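Long-range contact in hyaluronidase (Thermobaculum terrenum, PDB 5DIY), which belongs to glycoside hydrolase family 84 and probably removes O-linked N-acetylglucosamine from proteins: residues F27-A41 and L67-A81. Numbering follows the deposited sequence.
Sequences FEFMQANNLNAYIYA and LIEKAGSCGINFTFA
The F27 ring lies against L67, K70 and A71 of helix 67-73. Its chi1 of -64° sets CG beside the backbone N, and the ring reaches that helix. A71 CB lies over one face, and K70 CG sits at the edge. L67 crosses the F27 side chain at about a right angle, with CD2 4.0 Å from F27 CE2. The ring also reaches the sheet: F27 CE1 lies over one face of Y38, and F27 CZ approaches the edge of F78. Y38 and F78 leave the sheet on the same face and extend alongside each other. Their rings meet obliquely, planes at 51°, with Y38 CE2 3.6 Å from F78 CE2. I76 packs where helix and strand meet, its CG2 3.7 Å from Y38 CB. The buried Y38 OH hydrogen-bonds E11, and the buried Y40 OH hydrogen-bonds D45. On the other face of the sheet, I39 CG1 packs 3.7 Å from T79 CB.

Strands 37-40 and 77-81 are parallel. Y38 N donates to N77 O, and T79 N returns a bond to Y38 O at 2.8 Å. Y40 N to T79 O and A81 N to Y40 O continue the ladder. These are neighbouring strands of the eight-stranded TIM barrel, joined by the right-handed beta-alpha-beta crossover through helix 58-73. At their C-terminal ends, A41 CB meets A81 CB, and A41 also lies close to G12 of the sugar site.

On the outer side of the two helices, K70 bends at chi2 (66°) and NZ meets E28 OE2 at 2.9 Å, on the anti side of the carboxylate. Aromatic rings pack between the helices and the sheet, and the tyrosine hydroxyls find polar partners. Backbone bonds hold the strands whatever their side chains. The E28-K70 pair lies where solvent can reach it, and probably adds less than the packing.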
loop_
_atom_site.group_PDB
_atom_site.type_symbol
_atom_site.label_atom_id
_atom_site.label_comp_id
_atom_site.label_asym_id
_atom_site.label_seq_id
_atom_site.Cartn_x
_atom_site.Cartn_y
_atom_site.Cartn_z
ATOM N N PHE C 27 17.392 5.905 -4.578
ATOM C CA PHE C 27 18.366 6.483 -3.638
ATOM C C PHE C 27 18.585 7.976 -3.885
ATOM O O PHE C 27 18.776 8.737 -2.931
ATOM C CB PHE C 27 19.714 5.741 -3.659
ATOM C CG PHE C 27 19.651 4.297 -3.202
ATOM C CD1 PHE C 27 18.580 3.794 -2.450
ATOM C CD2 PHE C 27 20.701 3.438 -3.502
ATOM C CE1 PHE C 27 18.558 2.468 -2.041
ATOM C CE2 PHE C 27 20.681 2.108 -3.092
ATOM C CZ PHE C 27 19.608 1.621 -2.362
ATOM N N GLU C 28 18.544 8.393 -5.150
ATOM C CA GLU C 28 18.617 9.820 -5.500
ATOM C C GLU C 28 17.367 10.573 -5.036
ATOM O O GLU C 28 17.478 11.653 -4.460
ATOM C CB GLU C 28 18.832 10.012 -7.004
ATOM C CG GLU C 28 20.207 9.546 -7.471
ATOM C CD GLU C 28 20.370 9.505 -8.982
ATOM O OE1 GLU C 28 19.362 9.567 -9.726
ATOM O OE2 GLU C 28 21.530 9.389 -9.431
ATOM N N PHE C 29 16.187 10.000 -5.279
ATOM C CA PHE C 29 14.930 10.542 -4.741
ATOM C C PHE C 29 14.963 10.643 -3.206
ATOM O O PHE C 29 14.539 11.655 -2.633
ATOM C CB PHE C 29 13.732 9.697 -5.200
ATOM C CG PHE C 29 12.432 10.059 -4.524
ATOM C CD1 PHE C 29 11.629 11.077 -5.028
ATOM C CD2 PHE C 29 12.011 9.376 -3.383
ATOM C CE1 PHE C 29 10.434 11.412 -4.400
ATOM C CE2 PHE C 29 10.818 9.710 -2.753
ATOM C CZ PHE C 29 10.028 10.731 -3.265
ATOM N N MET C 30 15.469 9.599 -2.552
ATOM C CA MET C 30 15.616 9.597 -1.091
ATOM C C MET C 30 16.491 10.754 -0.590
ATOM O O MET C 30 16.110 11.457 0.348
ATOM C CB MET C 30 16.171 8.251 -0.600
ATOM C CG MET C 30 15.145 7.132 -0.609
ATOM S SD MET C 30 15.864 5.513 -0.297
ATOM C CE MET C 30 16.057 5.572 1.485
ATOM N N GLN C 31 17.645 10.965 -1.226
ATOM C CA GLN C 31 18.532 12.068 -0.832
ATOM C C GLN C 31 17.879 13.433 -1.054
ATOM O O GLN C 31 18.016 14.318 -0.203
ATOM C CB GLN C 31 19.884 12.020 -1.549
ATOM C CG GLN C 31 20.841 13.119 -1.079
ATOM C CD GLN C 31 22.236 13.005 -1.665
ATOM O OE1 GLN C 31 22.415 12.571 -2.805
ATOM N NE2 GLN C 31 23.235 13.420 -0.890
ATOM N N ALA C 32 17.179 13.602 -2.181
ATOM C CA ALA C 32 16.441 14.856 -2.457
ATOM C C ALA C 32 15.432 15.227 -1.372
ATOM O O ALA C 32 15.212 16.416 -1.116
ATOM C CB ALA C 32 15.743 14.790 -3.812
ATOM N N ASN C 33 14.834 14.207 -0.745
ATOM C CA ASN C 33 13.803 14.375 0.279
ATOM C C ASN C 33 14.262 14.042 1.713
ATOM O O ASN C 33 13.443 13.930 2.614
ATOM C CB ASN C 33 12.589 13.531 -0.127
ATOM C CG ASN C 33 11.974 14.004 -1.431
ATOM O OD1 ASN C 33 12.103 13.356 -2.481
ATOM N ND2 ASN C 33 11.326 15.162 -1.380
ATOM N N ASN C 34 15.572 13.917 1.919
ATOM C CA ASN C 34 16.168 13.676 3.239
ATOM C C ASN C 34 15.678 12.374 3.909
ATOM O O ASN C 34 15.432 12.331 5.122
ATOM C CB ASN C 34 15.972 14.906 4.150
ATOM C CG ASN C 34 16.916 14.918 5.345
ATOM O OD1 ASN C 34 18.038 14.416 5.278
ATOM N ND2 ASN C 34 16.456 15.488 6.452
ATOM N N LEU C 35 15.525 11.326 3.097
ATOM C CA LEU C 35 15.328 9.971 3.611
ATOM C C LEU C 35 16.714 9.348 3.689
ATOM O O LEU C 35 17.441 9.366 2.699
ATOM C CB LEU C 35 14.416 9.157 2.692
ATOM C CG LEU C 35 12.976 9.665 2.564
ATOM C CD1 LEU C 35 12.228 8.922 1.469
ATOM C CD2 LEU C 35 12.239 9.541 3.885
ATOM N N ASN C 36 17.078 8.812 4.854
ATOM C CA ASN C 36 18.472 8.425 5.132
ATOM C C ASN C 36 18.704 6.936 5.428
ATOM O O ASN C 36 19.756 6.571 5.964
ATOM C CB ASN C 36 19.002 9.264 6.300
ATOM C CG ASN C 36 18.377 8.884 7.628
ATOM O OD1 ASN C 36 17.371 8.174 7.678
ATOM N ND2 ASN C 36 18.968 9.357 8.710
ATOM N N ALA C 37 17.739 6.082 5.083
ATOM C CA ALA C 37 17.818 4.671 5.459
ATOM C C ALA C 37 17.063 3.777 4.488
ATOM O O ALA C 37 15.916 4.057 4.155
ATOM C CB ALA C 37 17.275 4.489 6.868
ATOM N N TYR C 38 17.711 2.699 4.048
ATOM C CA TYR C 38 17.104 1.725 3.153
ATOM C C TYR C 38 17.325 0.328 3.688
ATOM O O TYR C 38 18.449 -0.011 4.054
ATOM C CB TYR C 38 17.713 1.836 1.757
ATOM C CG TYR C 38 17.344 0.709 0.822
ATOM C CD1 TYR C 38 16.104 0.687 0.178
ATOM C CD2 TYR C 38 18.243 -0.330 0.560
ATOM C CE1 TYR C 38 15.767 -0.340 -0.688
ATOM C CE2 TYR C 38 17.905 -1.367 -0.297
ATOM C CZ TYR C 38 16.673 -1.363 -0.925
ATOM O OH TYR C 38 16.348 -2.385 -1.783
ATOM N N ILE C 39 16.265 -0.483 3.707
ATOM C CA ILE C 39 16.373 -1.900 4.046
ATOM C C ILE C 39 16.080 -2.759 2.816
ATOM O O ILE C 39 15.011 -2.644 2.198
ATOM C CB ILE C 39 15.432 -2.309 5.201
ATOM C CG1 ILE C 39 15.873 -1.641 6.509
ATOM C CG2 ILE C 39 15.435 -3.828 5.392
ATOM C CD1 ILE C 39 14.804 -1.604 7.579
ATOM N N TYR C 40 17.030 -3.629 2.484
ATOM C CA TYR C 40 16.840 -4.626 1.438
ATOM C C TYR C 40 16.140 -5.842 2.029
ATOM O O TYR C 40 16.727 -6.550 2.848
ATOM C CB TYR C 40 18.183 -5.038 0.832
ATOM C CG TYR C 40 18.034 -6.048 -0.261
ATOM C CD1 TYR C 40 17.815 -5.646 -1.571
ATOM C CD2 TYR C 40 18.080 -7.418 0.012
ATOM C CE1 TYR C 40 17.661 -6.573 -2.587
ATOM C CE2 TYR C 40 17.926 -8.352 -1.000
ATOM C CZ TYR C 40 17.719 -7.918 -2.300
ATOM O OH TYR C 40 17.560 -8.827 -3.319
ATOM N N ALA C 41 14.887 -6.079 1.623
ATOM C CA ALA C 41 14.126 -7.240 2.096
ATOM C C ALA C 41 12.979 -7.710 1.176
ATOM O O ALA C 41 11.900 -8.031 1.670
ATOM C CB ALA C 41 13.575 -6.938 3.488
ATOM N N LEU C 67 24.837 -0.958 -5.205
ATOM C CA LEU C 67 23.792 -0.394 -4.334
ATOM C C LEU C 67 24.362 0.233 -3.056
ATOM O O LEU C 67 24.031 1.370 -2.716
ATOM C CB LEU C 67 22.766 -1.464 -3.939
ATOM C CG LEU C 67 21.835 -2.043 -5.002
ATOM C CD1 LEU C 67 20.975 -3.126 -4.369
ATOM C CD2 LEU C 67 20.970 -0.965 -5.640
ATOM N N ILE C 68 25.220 -0.521 -2.365
ATOM C CA ILE C 68 25.808 -0.081 -1.099
ATOM C C ILE C 68 26.615 1.202 -1.298
ATOM O O ILE C 68 26.524 2.122 -0.484
ATOM C CB ILE C 68 26.648 -1.209 -0.433
ATOM C CG1 ILE C 68 25.725 -2.329 0.068
ATOM C CG2 ILE C 68 27.456 -0.686 0.749
ATOM C CD1 ILE C 68 26.389 -3.685 0.174
ATOM N N GLU C 69 27.385 1.269 -2.385
ATOM C CA GLU C 69 28.175 2.470 -2.693
ATOM C C GLU C 69 27.289 3.664 -3.068
ATOM O O GLU C 69 27.570 4.791 -2.658
ATOM C CB GLU C 69 29.216 2.185 -3.783
ATOM C CG GLU C 69 30.373 1.325 -3.273
ATOM C CD GLU C 69 31.370 0.915 -4.349
ATOM O OE1 GLU C 69 31.193 1.283 -5.532
ATOM O OE2 GLU C 69 32.343 0.212 -4.001
ATOM N N LYS C 70 26.220 3.416 -3.828
ATOM C CA LYS C 70 25.269 4.478 -4.178
ATOM C C LYS C 70 24.568 5.020 -2.929
ATOM O O LYS C 70 24.476 6.236 -2.747
ATOM C CB LYS C 70 24.237 3.987 -5.201
ATOM C CG LYS C 70 23.298 5.068 -5.740
ATOM C CD LYS C 70 24.037 6.106 -6.568
ATOM C CE LYS C 70 23.076 7.100 -7.197
ATOM N NZ LYS C 70 23.793 8.055 -8.090
ATOM N N ALA C 71 24.093 4.108 -2.078
ATOM C CA ALA C 71 23.486 4.464 -0.793
ATOM C C ALA C 71 24.389 5.378 0.033
ATOM O O ALA C 71 23.943 6.417 0.534
ATOM C CB ALA C 71 23.153 3.205 -0.003
ATOM N N GLY C 72 25.656 4.993 0.162
ATOM C CA GLY C 72 26.633 5.786 0.900
ATOM C C GLY C 72 26.829 7.165 0.309
ATOM O O GLY C 72 26.831 8.160 1.035
ATOM N N SER C 73 26.974 7.226 -1.015
ATOM C CA SER C 73 27.112 8.508 -1.726
ATOM C C SER C 73 25.863 9.397 -1.612
ATOM O O SER C 73 25.961 10.609 -1.766
ATOM C CB SER C 73 27.457 8.279 -3.208
ATOM O OG SER C 73 26.360 7.736 -3.927
ATOM N N CYS C 74 24.702 8.787 -1.355
ATOM C CA CYS C 74 23.437 9.513 -1.163
ATOM C C CYS C 74 23.040 9.748 0.306
ATOM O O CYS C 74 21.929 10.203 0.578
ATOM C CB CYS C 74 22.313 8.779 -1.906
ATOM S SG CYS C 74 22.498 8.821 -3.701
ATOM N N GLY C 75 23.942 9.464 1.244
ATOM C CA GLY C 75 23.676 9.659 2.672
ATOM C C GLY C 75 22.679 8.670 3.250
ATOM O O GLY C 75 22.017 8.973 4.236
ATOM N N ILE C 76 22.593 7.491 2.634
ATOM C CA ILE C 76 21.644 6.449 3.004
ATOM C C ILE C 76 22.391 5.333 3.729
ATOM O O ILE C 76 23.387 4.830 3.214
ATOM C CB ILE C 76 20.970 5.809 1.759
ATOM C CG1 ILE C 76 20.514 6.862 0.735
ATOM C CG2 ILE C 76 19.816 4.904 2.172
ATOM C CD1 ILE C 76 19.531 7.872 1.261
ATOM N N ASN C 77 21.905 4.937 4.904
ATOM C CA ASN C 77 22.395 3.730 5.570
ATOM C C ASN C 77 21.724 2.523 4.923
ATOM O O ASN C 77 20.496 2.420 4.940
ATOM C CB ASN C 77 22.093 3.776 7.073
ATOM C CG ASN C 77 22.764 2.646 7.856
ATOM O OD1 ASN C 77 23.833 2.150 7.488
ATOM N ND2 ASN C 77 22.140 2.246 8.956
ATOM N N PHE C 78 22.525 1.637 4.328
ATOM C CA PHE C 78 22.020 0.416 3.700
ATOM C C PHE C 78 21.975 -0.699 4.742
ATOM O O PHE C 78 22.998 -1.014 5.358
ATOM C CB PHE C 78 22.931 0.010 2.540
ATOM C CG PHE C 78 22.439 -1.174 1.739
ATOM C CD1 PHE C 78 22.577 -2.478 2.219
ATOM C CD2 PHE C 78 21.891 -0.992 0.468
ATOM C CE1 PHE C 78 22.148 -3.561 1.468
ATOM C CE2 PHE C 78 21.461 -2.073 -0.284
ATOM C CZ PHE C 78 21.592 -3.360 0.213
ATOM N N THR C 79 20.799 -1.299 4.915
ATOM C CA THR C 79 20.619 -2.464 5.776
ATOM C C THR C 79 20.275 -3.674 4.920
ATOM O O THR C 79 19.350 -3.625 4.111
ATOM C CB THR C 79 19.497 -2.220 6.803
ATOM O OG1 THR C 79 19.875 -1.148 7.674
ATOM C CG2 THR C 79 19.206 -3.473 7.648
ATOM N N PHE C 80 21.030 -4.754 5.101
ATOM C CA PHE C 80 20.725 -6.031 4.480
ATOM C C PHE C 80 19.874 -6.814 5.459
ATOM O O PHE C 80 20.293 -7.022 6.601
ATOM C CB PHE C 80 21.997 -6.821 4.157
ATOM C CG PHE C 80 21.720 -8.208 3.643
ATOM C CD1 PHE C 80 21.340 -8.408 2.324
ATOM C CD2 PHE C 80 21.795 -9.308 4.491
ATOM C CE1 PHE C 80 21.053 -9.682 1.853
ATOM C CE2 PHE C 80 21.515 -10.582 4.026
ATOM C CZ PHE C 80 21.146 -10.772 2.708
ATOM N N ALA C 81 18.694 -7.254 5.028
ATOM C CA ALA C 81 17.852 -8.109 5.861
ATOM C C ALA C 81 17.804 -9.547 5.355
ATOM O O ALA C 81 17.963 -9.808 4.161
ATOM C CB ALA C 81 16.449 -7.542 5.977
HETATM O O HOH W 1 19.779 11.040 2.297
#